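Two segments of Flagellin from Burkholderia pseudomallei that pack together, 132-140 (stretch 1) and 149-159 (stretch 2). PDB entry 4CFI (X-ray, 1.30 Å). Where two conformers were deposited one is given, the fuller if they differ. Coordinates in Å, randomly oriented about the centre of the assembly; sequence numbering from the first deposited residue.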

# COMPACT_ATOMS: atom_id res chain seq x y z
N GLY A 132 -9.61 -0.76 -37.22
CA GLY A 132 -9.58 -1.68 -36.11
C GLY A 132 -10.44 -1.19 -34.97
O GLY A 132 -11.36 -0.40 -35.17
N GLN A 133 -10.14 -1.69 -33.78
CA GLN A 133 -10.88 -1.37 -32.58
C GLN A 133 -10.26 -0.17 -31.88
O GLN A 133 -9.04 -0.03 -31.82
CB GLN A 133 -10.87 -2.58 -31.61
CG GLN A 133 -11.52 -2.35 -30.25
CD GLN A 133 -11.52 -3.61 -29.41
OE1 GLN A 133 -12.52 -4.33 -29.35
NE2 GLN A 133 -10.39 -3.90 -28.76
N GLU A 134 -11.11 0.69 -31.30
CA GLU A 134 -10.67 1.82 -30.47
C GLU A 134 -10.55 1.37 -29.01
O GLU A 134 -11.44 0.69 -28.47
CB GLU A 134 -11.65 2.99 -30.56
CG GLU A 134 -11.18 4.26 -29.86
CD GLU A 134 -12.17 5.42 -29.92
OE1 GLU A 134 -13.25 5.24 -30.51
OE2 GLU A 134 -11.84 6.53 -29.39
N THR A 135 -9.43 1.72 -28.39
CA THR A 135 -9.29 1.62 -26.95
C THR A 135 -9.81 2.90 -26.32
O THR A 135 -9.36 3.99 -26.67
CB THR A 135 -7.82 1.40 -26.56
OG1 THR A 135 -7.37 0.15 -27.12
CG2 THR A 135 -7.62 1.38 -25.06
N THR A 136 -10.76 2.75 -25.40
CA THR A 136 -11.48 3.86 -24.80
C THR A 136 -11.22 4.03 -23.29
O THR A 136 -11.55 5.08 -22.72
CB THR A 136 -12.99 3.76 -25.03
OG1 THR A 136 -13.44 2.51 -24.48
CG2 THR A 136 -13.31 3.81 -26.55
N GLN A 137 -10.65 3.02 -22.64
CA GLN A 137 -10.20 3.13 -21.24
C GLN A 137 -8.93 2.33 -21.07
O GLN A 137 -8.75 1.32 -21.76
CB GLN A 137 -11.25 2.57 -20.24
CG GLN A 137 -12.64 3.15 -20.42
CD GLN A 137 -13.67 2.58 -19.48
OE1 GLN A 137 -13.39 1.71 -18.68
NE2 GLN A 137 -14.89 3.08 -19.60
N ILE A 138 -8.09 2.76 -20.13
CA ILE A 138 -6.94 1.98 -19.71
C ILE A 138 -6.99 1.83 -18.20
O ILE A 138 -7.01 2.82 -17.46
CB ILE A 138 -5.60 2.62 -20.13
CG1 ILE A 138 -5.55 2.76 -21.66
CG2 ILE A 138 -4.42 1.80 -19.59
CD1 ILE A 138 -4.38 3.61 -22.14
N ASN A 139 -6.98 0.59 -17.74
CA ASN A 139 -6.86 0.25 -16.33
C ASN A 139 -5.40 0.08 -16.00
O ASN A 139 -4.70 -0.67 -16.68
CB ASN A 139 -7.60 -1.03 -16.03
CG ASN A 139 -9.04 -0.97 -16.52
OD1 ASN A 139 -9.84 -0.16 -16.05
ND2 ASN A 139 -9.37 -1.83 -17.46
N VAL A 140 -4.93 0.78 -14.96
CA VAL A 140 -3.54 0.73 -14.53
C VAL A 140 -3.46 -0.13 -13.27
O VAL A 140 -4.10 0.17 -12.26
CB VAL A 140 -3.02 2.15 -14.25
CG1 VAL A 140 -1.54 2.12 -13.84
CG2 VAL A 140 -3.21 3.04 -15.48
N THR A 149 1.12 -2.70 -14.93
CA THR A 149 0.65 -3.36 -16.14
C THR A 149 -0.69 -2.68 -16.53
O THR A 149 -1.25 -1.91 -15.76
CB THR A 149 0.46 -4.87 -15.94
OG1 THR A 149 -0.48 -5.11 -14.88
CG2 THR A 149 1.79 -5.57 -15.66
N PHE A 150 -1.18 -2.99 -17.74
CA PHE A 150 -2.26 -2.21 -18.35
C PHE A 150 -3.24 -3.07 -19.10
O PHE A 150 -2.85 -3.93 -19.90
CB PHE A 150 -1.68 -1.21 -19.33
CG PHE A 150 -0.64 -0.31 -18.73
CD1 PHE A 150 -1.02 0.84 -18.06
CD2 PHE A 150 0.72 -0.59 -18.82
CE1 PHE A 150 -0.07 1.66 -17.50
CE2 PHE A 150 1.67 0.26 -18.25
CZ PHE A 150 1.27 1.40 -17.62
N THR A 151 -4.54 -2.82 -18.88
CA THR A 151 -5.59 -3.46 -19.66
C THR A 151 -6.52 -2.39 -20.24
O THR A 151 -6.56 -1.25 -19.78
CB THR A 151 -6.40 -4.49 -18.84
OG1 THR A 151 -7.14 -3.79 -17.85
CG2 THR A 151 -5.50 -5.57 -18.24
N ASP A 152 -7.28 -2.79 -21.26
CA ASP A 152 -8.24 -1.92 -21.92
C ASP A 152 -9.63 -2.02 -21.28
O ASP A 152 -9.83 -2.66 -20.23
CB ASP A 152 -8.27 -2.19 -23.44
CG ASP A 152 -8.84 -3.55 -23.82
OD1 ASP A 152 -9.54 -4.21 -23.02
OD2 ASP A 152 -8.56 -3.95 -24.99
N GLN A 153 -10.60 -1.36 -21.91
CA GLN A 153 -11.95 -1.27 -21.38
C GLN A 153 -12.62 -2.62 -21.26
O GLN A 153 -13.61 -2.75 -20.53
CB GLN A 153 -12.83 -0.33 -22.23
CG GLN A 153 -13.13 -0.82 -23.63
CD GLN A 153 -12.00 -0.66 -24.62
OE1 GLN A 153 -11.01 0.04 -24.38
NE2 GLN A 153 -12.18 -1.22 -25.78
N ASN A 154 -12.13 -3.61 -22.02
CA ASN A 154 -12.65 -4.97 -21.95
C ASN A 154 -11.74 -5.91 -21.17
O ASN A 154 -11.87 -7.13 -21.28
CB ASN A 154 -12.93 -5.51 -23.35
CG ASN A 154 -13.98 -4.69 -24.08
OD1 ASN A 154 -14.95 -4.22 -23.46
ND2 ASN A 154 -13.75 -4.43 -25.35
N ASN A 155 -10.85 -5.34 -20.37
CA ASN A 155 -9.95 -6.10 -19.51
C ASN A 155 -8.93 -6.94 -20.27
O ASN A 155 -8.36 -7.88 -19.70
CB ASN A 155 -10.74 -6.96 -18.51
CG ASN A 155 -11.69 -6.14 -17.69
OD1 ASN A 155 -12.93 -6.41 -17.61
ND2 ASN A 155 -11.16 -5.12 -17.08
N GLN A 156 -8.64 -6.58 -21.52
CA GLN A 156 -7.58 -7.25 -22.30
C GLN A 156 -6.29 -6.46 -22.18
O GLN A 156 -6.30 -5.23 -22.23
CB GLN A 156 -7.95 -7.38 -23.78
CG GLN A 156 -9.34 -7.97 -24.02
CD GLN A 156 -9.58 -9.25 -23.24
OE1 GLN A 156 -10.50 -9.36 -22.40
NE2 GLN A 156 -8.78 -10.24 -23.53
N ALA A 157 -5.17 -7.14 -22.02
CA ALA A 157 -3.89 -6.45 -21.99
C ALA A 157 -3.72 -5.57 -23.22
O ALA A 157 -4.07 -5.95 -24.33
CB ALA A 157 -2.76 -7.47 -21.93
N LEU A 158 -3.20 -4.36 -23.02
CA LEU A 158 -2.77 -3.55 -24.15
C LEU A 158 -1.65 -4.29 -24.87
O LEU A 158 -0.92 -5.05 -24.25
CB LEU A 158 -2.26 -2.19 -23.70
CG LEU A 158 -3.26 -1.27 -23.01
CD1 LEU A 158 -2.62 0.10 -22.79
CD2 LEU A 158 -4.55 -1.12 -23.80
N SER A 159 -1.49 -4.05 -26.16
CA SER A 159 -0.34 -4.58 -26.88
C SER A 159 0.92 -3.92 -26.32
O SER A 159 0.88 -2.81 -25.79
CB SER A 159 -0.44 -4.30 -28.38
OG SER A 159 -0.36 -2.91 -28.66
O HOH W 1 -9.04 -2.03 -26.90

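The firmest evidence for pairing is the reciprocal backbone couple at Asn 139 and Thr 151: Asn 139 N donates to Thr 151 O at 2.8 Å (156° at the hydrogen), and Thr 151 N returns a bond to Asn 139 O at 3.1 Å (162°). With strand directions 150° apart, this is an antiparallel hydrogen-bonded pair. The two side chains share a sheet face, and with chi1 near -53° (m) the amide of Asn 139 swings inward, so that ND2 donates to Thr 151 OG1 at 3.0 Å (160°).

Gln 153, bent at chi1 (p) and chi2 (m), places OE1 2.9 Å from Thr 136 N at 167°; a weak bond from Gln 137 N reaches the same OE1 at 3.5 Å. Gln 153 NE2 donates weakly to Glu 134 O at 3.4 Å (129°). A primary amide, donor and acceptor in one group, suits this place, and Gln 153 is the most covered residue. Water 1 links Thr 135 OG1 and Asp 152 OD2, 2.8 Å from each.

Apolar packing lies on the other sheet face. Phe 150 CD1 meets Ile 138 CG2 at 3.9 Å, Phe 150 CE1 meets Val 140 CG1 at 4.0 Å, and Ile 138 CD1 reaches Leu 158 CD1 at 4.0 Å. Branched aliphatics fit beside the buried ring; in all, 622 Å² is buried.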